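PDB 3G7U: cytosine-specific methyltransferase from Escherichia coli O157:H7 EDL933, which probably transfers a methyl group from S-adenosyl-L-methionine to carbon 5 of 2'-deoxycytidine in DNA. Local coordinates for residues A[114-119]-A[357-362]; A[144-149]-A[181-186]. One frame throughout, in Å; residues are numbered along the deposited sequence.

Overall arrangement
Interactions 1 and 2 reach the same seven-stranded mixed sheet, and their centres lie about 9 Å apart. Interaction 1 joins strand 114-119 to helix 353-367; interaction 2 joins strand 143-152 at one edge of the sheet to the loop that follows strand 163-171, the strand lying between the other two. That loop also touches the helix of interaction 1. Tyr358 OH is hydrogen-bonded to Lys186 N (3.1 Å) and, weakly, to Met184 O (3.3 Å), while Ile359 O packs 3.3 Å from Phe183 CE1. Loop 181-186 is therefore in contact with both that edge strand and helix 353-367. Both contacts lie away from Cys81, the predicted active-site residue.

Interaction 1 (A[114-119]-A[357-362]); sequences FFLAEN and EYILKG
The backbone bond from Lys361 N to Glu357 O, 2.9 Å long, belongs to the helical turn from which Ile359 and Leu360 meet Leu116 of the strand. It is the shortest hydrogen bond within either segment; none crosses between them, and the contact itself is wholly apolar. Leu116 CD1 lies 3.9 Å from Leu360 CD2 and 4.0 Å from Leu360 CG, so it meets the branch point as well as one methyl. With CG anti to the backbone N (chi1 176°), the Leu116 side chain carries this methyl out toward the helix. Leu360 CD2 is shared: it also lies 4.1 Å from Phe114 CE1 and meets the ring obliquely, with the two side chains crossing at about a right angle. The 3.8 Å contact of Ile359 CG2 with Leu116 CD1 is doubtful, because it rests on one of two conformers of Ile359. The Ile359 side chain also touches Ile168 of strand 163-171 and Phe183.

The axes of the short segments approach to 10.9 Å and run at 163°, nearly antiparallel. Leu15 of helix 14-22 also touches Leu116, and Ala19 and Ala22 touch Leu360, while Phe115 and Ala117 alternate to the other side of the strand, against helix 94-110. The strand is thus sandwiched between helices, as expected of a Rossmann-like alpha/beta sheet. Strand 114-119 ends in the Glu-Asn of the family's Glu-Asn-Val signature (motif VI), where Glu118 forms a salt bridge with Arg164. Helix 353-367 follows the Gly-Asn-Ser-Val sequence of motif X. A C-terminal helix returning to pack on the sheet of the catalytic domain is characteristic of the cytosine-C5 DNA methyltransferase fold.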
loop_
_atom_site.group_PDB
_atom_site.type_symbol
_atom_site.label_atom_id
_atom_site.label_comp_id
_atom_site.label_asym_id
_atom_site.label_seq_id
_atom_site.Cartn_x
_atom_site.Cartn_y
_atom_site.Cartn_z
ATOM N N PHE A 114 3.173 -19.831 2.538
ATOM C CA PHE A 114 3.773 -18.741 3.325
ATOM C C PHE A 114 2.701 -17.776 3.839
ATOM O O PHE A 114 1.555 -17.765 3.340
ATOM C CB PHE A 114 4.822 -18.018 2.469
ATOM C CG PHE A 114 4.249 -17.050 1.471
ATOM C CD1 PHE A 114 4.100 -15.704 1.803
ATOM C CD2 PHE A 114 3.908 -17.457 0.182
ATOM C CE1 PHE A 114 3.575 -14.794 0.892
ATOM C CE2 PHE A 114 3.390 -16.549 -0.752
ATOM C CZ PHE A 114 3.235 -15.217 -0.408
ATOM N N PHE A 115 3.049 -16.992 4.863
ATOM C CA PHE A 115 2.231 -15.825 5.209
ATOM C C PHE A 115 3.117 -14.586 5.230
ATOM O O PHE A 115 4.338 -14.683 5.451
ATOM C CB PHE A 115 1.489 -15.993 6.535
ATOM C CG PHE A 115 2.370 -16.050 7.755
ATOM C CD1 PHE A 115 2.774 -14.867 8.417
ATOM C CD2 PHE A 115 2.767 -17.275 8.282
ATOM C CE1 PHE A 115 3.548 -14.914 9.548
ATOM C CE2 PHE A 115 3.539 -17.325 9.420
ATOM C CZ PHE A 115 3.951 -16.145 10.055
ATOM N N LEU A 116 2.503 -13.449 4.949
ATOM C CA LEU A 116 3.198 -12.159 5.132
ATOM C C LEU A 116 2.170 -11.272 5.779
ATOM O O LEU A 116 1.099 -11.011 5.189
ATOM C CB LEU A 116 3.644 -11.585 3.792
ATOM C CG LEU A 116 4.306 -10.177 3.832
ATOM C CD1 LEU A 116 5.278 -10.040 2.712
ATOM C CD2 LEU A 116 3.297 -9.027 3.760
ATOM N N ALA A 117 2.502 -10.760 6.953
ATOM C CA ALA A 117 1.690 -9.731 7.616
ATOM C C ALA A 117 2.496 -8.446 7.674
ATOM O O ALA A 117 3.717 -8.485 7.838
ATOM C CB ALA A 117 1.329 -10.153 9.009
ATOM N N GLU A 118 1.819 -7.325 7.482
ATOM C CA GLU A 118 2.476 -6.009 7.600
ATOM C C GLU A 118 1.809 -5.274 8.750
ATOM O O GLU A 118 0.587 -5.372 8.941
ATOM C CB GLU A 118 2.397 -5.232 6.288
ATOM C CG GLU A 118 0.977 -4.899 5.760
ATOM C CD GLU A 118 0.351 -3.635 6.390
ATOM O OE1 GLU A 118 -0.833 -3.335 6.110
ATOM O OE2 GLU A 118 1.043 -2.924 7.150
ATOM N N ASN A 119 2.592 -4.552 9.557
ATOM C CA ASN A 119 2.022 -3.784 10.642
ATOM C C ASN A 119 2.776 -2.440 10.737
ATOM O O ASN A 119 3.924 -2.350 10.358
ATOM C CB ASN A 119 2.128 -4.500 11.983
ATOM C CG ASN A 119 1.099 -5.618 12.151
ATOM O OD1 ASN A 119 1.377 -6.752 11.785
ATOM N ND2 ASN A 119 -0.072 -5.304 12.738
ATOM N N GLU A 357 6.249 -4.817 -3.510
ATOM C CA GLU A 357 6.747 -5.596 -4.648
ATOM C C GLU A 357 8.108 -6.211 -4.345
ATOM O O GLU A 357 8.355 -7.393 -4.628
ATOM C CB GLU A 357 6.877 -4.760 -5.907
ATOM C CG GLU A 357 7.255 -5.634 -7.151
ATOM C CD GLU A 357 7.565 -4.801 -8.364
ATOM O OE1 GLU A 357 7.423 -3.552 -8.280
ATOM O OE2 GLU A 357 7.935 -5.388 -9.398
ATOM N N TYR A 358 8.977 -5.405 -3.756
ATOM C CA TYR A 358 10.323 -5.873 -3.482
ATOM C C TYR A 358 10.353 -7.075 -2.564
ATOM O O TYR A 358 11.003 -8.067 -2.904
ATOM C CB TYR A 358 11.213 -4.758 -2.946
ATOM C CG TYR A 358 12.683 -5.001 -3.279
ATOM C CD1 TYR A 358 13.243 -4.476 -4.449
ATOM C CD2 TYR A 358 13.495 -5.770 -2.446
ATOM C CE1 TYR A 358 14.579 -4.697 -4.782
ATOM C CE2 TYR A 358 14.837 -5.999 -2.773
ATOM C CZ TYR A 358 15.368 -5.452 -3.946
ATOM O OH TYR A 358 16.699 -5.653 -4.296
ATOM N N ILE A 359 9.680 -6.955 -1.413
ATOM C CA ILE A 359 9.601 -8.007 -0.399
ATOM C C ILE A 359 8.923 -9.266 -0.941
ATOM O O ILE A 359 9.441 -10.371 -0.762
ATOM C CB ILE A 359 8.862 -7.521 0.870
ATOM C CG1 ILE A 359 9.536 -6.267 1.467
ATOM C CG2 ILE A 359 8.712 -8.642 1.905
ATOM C CD1 ILE A 359 11.038 -6.415 1.829
ATOM N N LEU A 360 7.767 -9.087 -1.590
ATOM C CA LEU A 360 7.028 -10.228 -2.144
ATOM C C LEU A 360 7.781 -10.921 -3.299
ATOM O O LEU A 360 7.627 -12.125 -3.476
ATOM C CB LEU A 360 5.590 -9.791 -2.517
ATOM C CG LEU A 360 4.683 -9.701 -1.259
ATOM C CD1 LEU A 360 3.481 -8.777 -1.515
ATOM C CD2 LEU A 360 4.191 -11.117 -0.822
ATOM N N LYS A 361 8.595 -10.188 -4.079
ATOM C CA LYS A 361 9.367 -10.826 -5.184
ATOM C C LYS A 361 10.420 -11.790 -4.619
ATOM O O LYS A 361 10.708 -12.821 -5.234
ATOM C CB LYS A 361 10.029 -9.789 -6.134
ATOM C CG LYS A 361 10.701 -10.382 -7.420
ATOM C CD LYS A 361 9.677 -11.137 -8.276
ATOM C CE LYS A 361 10.166 -11.620 -9.650
ATOM N NZ LYS A 361 8.980 -12.266 -10.384
ATOM N N GLY A 362 10.949 -11.456 -3.449
ATOM C CA GLY A 362 11.864 -12.312 -2.709
ATOM C C GLY A 362 11.202 -13.641 -2.400
ATOM O O GLY A 362 11.779 -14.700 -2.659
#

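Interaction 2 (A[144-149]-A[181-186]); sequences DILDPI and EVFMPK
Phe183 receives one methyl each from Leu146 and Ile149, at neighbouring points of its ring. Leu146 CD1 stands 3.7 Å from Phe183 CE2, the two side chains coming from opposite directions. Ile149 crosses the Phe183 side chain at about a right angle, its CD1 lying 3.7 Å from CD2 and 4.1 Å from CG of the ring. Both approaches are oblique to the ring. The reach of Ile149 follows from its extended outer torsion (chi2 -180°), which makes CD1 the leading atom. In Phe183, CG lies beside the backbone N and opposite the carbonyl carbon (chi1 -58°), a setting that carries the ring toward Leu146 and Ile149. Val182 CG2 sits over the ring centre, 3.5 Å above the plane; the ring thus has Val182 CG2 on one side and the CD1 methyls of Leu146 and Ile149, approaching obliquely, on the other.

Leu146 and Ile149 are tied by backbone hydrogen bonds to Ile168 and Phe166 of strand 163-171. Phe183 fills the angle between sheet and helix, touching Ile168 of that strand and both Ile359 and Leu363 of helix 353-367.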
loop_
_atom_site.group_PDB
_atom_site.type_symbol
_atom_site.label_atom_id
_atom_site.label_comp_id
_atom_site.label_asym_id
_atom_site.label_seq_id
_atom_site.Cartn_x
_atom_site.Cartn_y
_atom_site.Cartn_z
ATOM N N ASP A 144 8.403 -21.869 9.649
ATOM C CA ASP A 144 9.661 -21.173 9.965
ATOM C C ASP A 144 9.339 -19.668 9.958
ATOM O O ASP A 144 9.083 -19.108 8.910
ATOM C CB ASP A 144 10.690 -21.489 8.889
ATOM C CG ASP A 144 11.214 -22.938 8.979
ATOM O OD1 ASP A 144 11.290 -23.475 10.113
ATOM O OD2 ASP A 144 11.537 -23.528 7.916
ATOM N N ILE A 145 9.340 -19.066 11.138
ATOM C CA ILE A 145 8.920 -17.677 11.329
ATOM C C ILE A 145 10.199 -16.827 11.329
ATOM O O ILE A 145 11.138 -17.126 12.061
ATOM C CB ILE A 145 8.115 -17.522 12.626
ATOM C CG1 ILE A 145 6.838 -18.368 12.551
ATOM C CG2 ILE A 145 7.722 -16.056 12.861
ATOM C CD1 ILE A 145 6.110 -18.460 13.864
ATOM N N LEU A 146 10.263 -15.833 10.450
ATOM C CA LEU A 146 11.447 -15.014 10.350
ATOM C C LEU A 146 11.354 -13.960 11.421
ATOM O O LEU A 146 10.257 -13.601 11.900
ATOM C CB LEU A 146 11.590 -14.355 8.984
ATOM C CG LEU A 146 11.606 -15.214 7.717
ATOM C CD1 LEU A 146 12.007 -14.381 6.520
ATOM C CD2 LEU A 146 12.572 -16.367 7.904
ATOM N N ASP A 147 12.514 -13.462 11.834
ATOM C CA ASP A 147 12.510 -12.323 12.749
ATOM C C ASP A 147 11.888 -11.108 12.018
ATOM O O ASP A 147 11.894 -11.057 10.801
ATOM C CB ASP A 147 13.925 -12.027 13.254
ATOM C CG ASP A 147 14.304 -12.848 14.496
ATOM O OD1 ASP A 147 13.435 -13.205 15.347
ATOM O OD2 ASP A 147 15.507 -13.102 14.631
ATOM N N PRO A 148 11.319 -10.158 12.771
ATOM C CA PRO A 148 10.680 -8.994 12.144
ATOM C C PRO A 148 11.609 -8.216 11.231
ATOM O O PRO A 148 12.781 -7.992 11.558
ATOM C CB PRO A 148 10.323 -8.126 13.319
ATOM C CG PRO A 148 10.188 -9.067 14.454
ATOM C CD PRO A 148 11.209 -10.108 14.239
ATOM N N ILE A 149 11.076 -7.846 10.075
ATOM C CA ILE A 149 11.764 -7.048 9.074
ATOM C C ILE A 149 11.189 -5.634 9.273
ATOM O O ILE A 149 9.990 -5.443 9.221
ATOM C CB ILE A 149 11.491 -7.650 7.663
ATOM C CG1 ILE A 149 12.173 -9.023 7.522
ATOM C CG2 ILE A 149 11.979 -6.760 6.559
ATOM C CD1 ILE A 149 11.964 -9.665 6.190
ATOM N N GLU A 181 19.616 -11.444 2.201
ATOM C CA GLU A 181 19.969 -10.990 0.856
ATOM C C GLU A 181 18.728 -10.790 0.009
ATOM O O GLU A 181 18.633 -9.787 -0.710
ATOM C CB GLU A 181 20.900 -11.984 0.152
ATOM C CG GLU A 181 21.231 -11.613 -1.295
ATOM C CD GLU A 181 22.555 -12.195 -1.771
ATOM O OE1 GLU A 181 22.850 -13.373 -1.443
ATOM O OE2 GLU A 181 23.302 -11.467 -2.473
ATOM N N VAL A 182 17.774 -11.720 0.121
ATOM C CA VAL A 182 16.631 -11.718 -0.771
ATOM C C VAL A 182 15.762 -10.465 -0.578
ATOM O O VAL A 182 15.330 -9.892 -1.573
ATOM C CB VAL A 182 15.810 -13.068 -0.770
ATOM C CG1 VAL A 182 16.748 -14.278 -0.993
ATOM C CG2 VAL A 182 14.992 -13.260 0.492
ATOM N N PHE A 183 15.627 -10.010 0.669
ATOM C CA PHE A 183 14.747 -8.881 1.036
ATOM C C PHE A 183 15.428 -7.505 1.093
ATOM O O PHE A 183 14.751 -6.465 1.188
ATOM C CB PHE A 183 14.049 -9.154 2.370
ATOM C CG PHE A 183 13.230 -10.412 2.374
ATOM C CD1 PHE A 183 12.212 -10.590 1.443
ATOM C CD2 PHE A 183 13.494 -11.434 3.296
ATOM C CE1 PHE A 183 11.446 -11.778 1.428
ATOM C CE2 PHE A 183 12.736 -12.624 3.303
ATOM C CZ PHE A 183 11.706 -12.799 2.367
ATOM N N MET A 184 16.761 -7.501 1.051
ATOM C CA MET A 184 17.536 -6.279 1.171
ATOM C C MET A 184 17.503 -5.570 -0.147
ATOM O O MET A 184 17.538 -6.223 -1.194
ATOM C CB MET A 184 19.002 -6.617 1.469
ATOM C CG MET A 184 19.324 -6.954 2.886
ATOM S SD MET A 184 20.993 -7.680 2.902
ATOM C CE MET A 184 22.034 -6.264 2.441
ATOM N N PRO A 185 17.501 -4.221 -0.115
ATOM C CA PRO A 185 17.507 -3.453 -1.346
ATOM C C PRO A 185 18.876 -3.420 -2.017
ATOM O O PRO A 185 19.892 -3.162 -1.365
ATOM C CB PRO A 185 17.101 -2.050 -0.895
ATOM C CG PRO A 185 17.357 -1.995 0.571
ATOM C CD PRO A 185 17.500 -3.374 1.094
ATOM N N LYS A 186 18.893 -3.698 -3.311
ATOM C CA LYS A 186 20.118 -3.615 -4.070
ATOM C C LYS A 186 19.876 -2.961 -5.419
ATOM O O LYS A 186 18.865 -3.236 -6.074
ATOM C CB LYS A 186 20.800 -4.991 -4.196
ATOM C CG LYS A 186 19.978 -6.123 -4.805
ATOM C CD LYS A 186 20.887 -7.306 -5.142
ATOM C CE LYS A 186 20.203 -8.280 -6.085
ATOM N NZ LYS A 186 21.188 -8.986 -6.948
#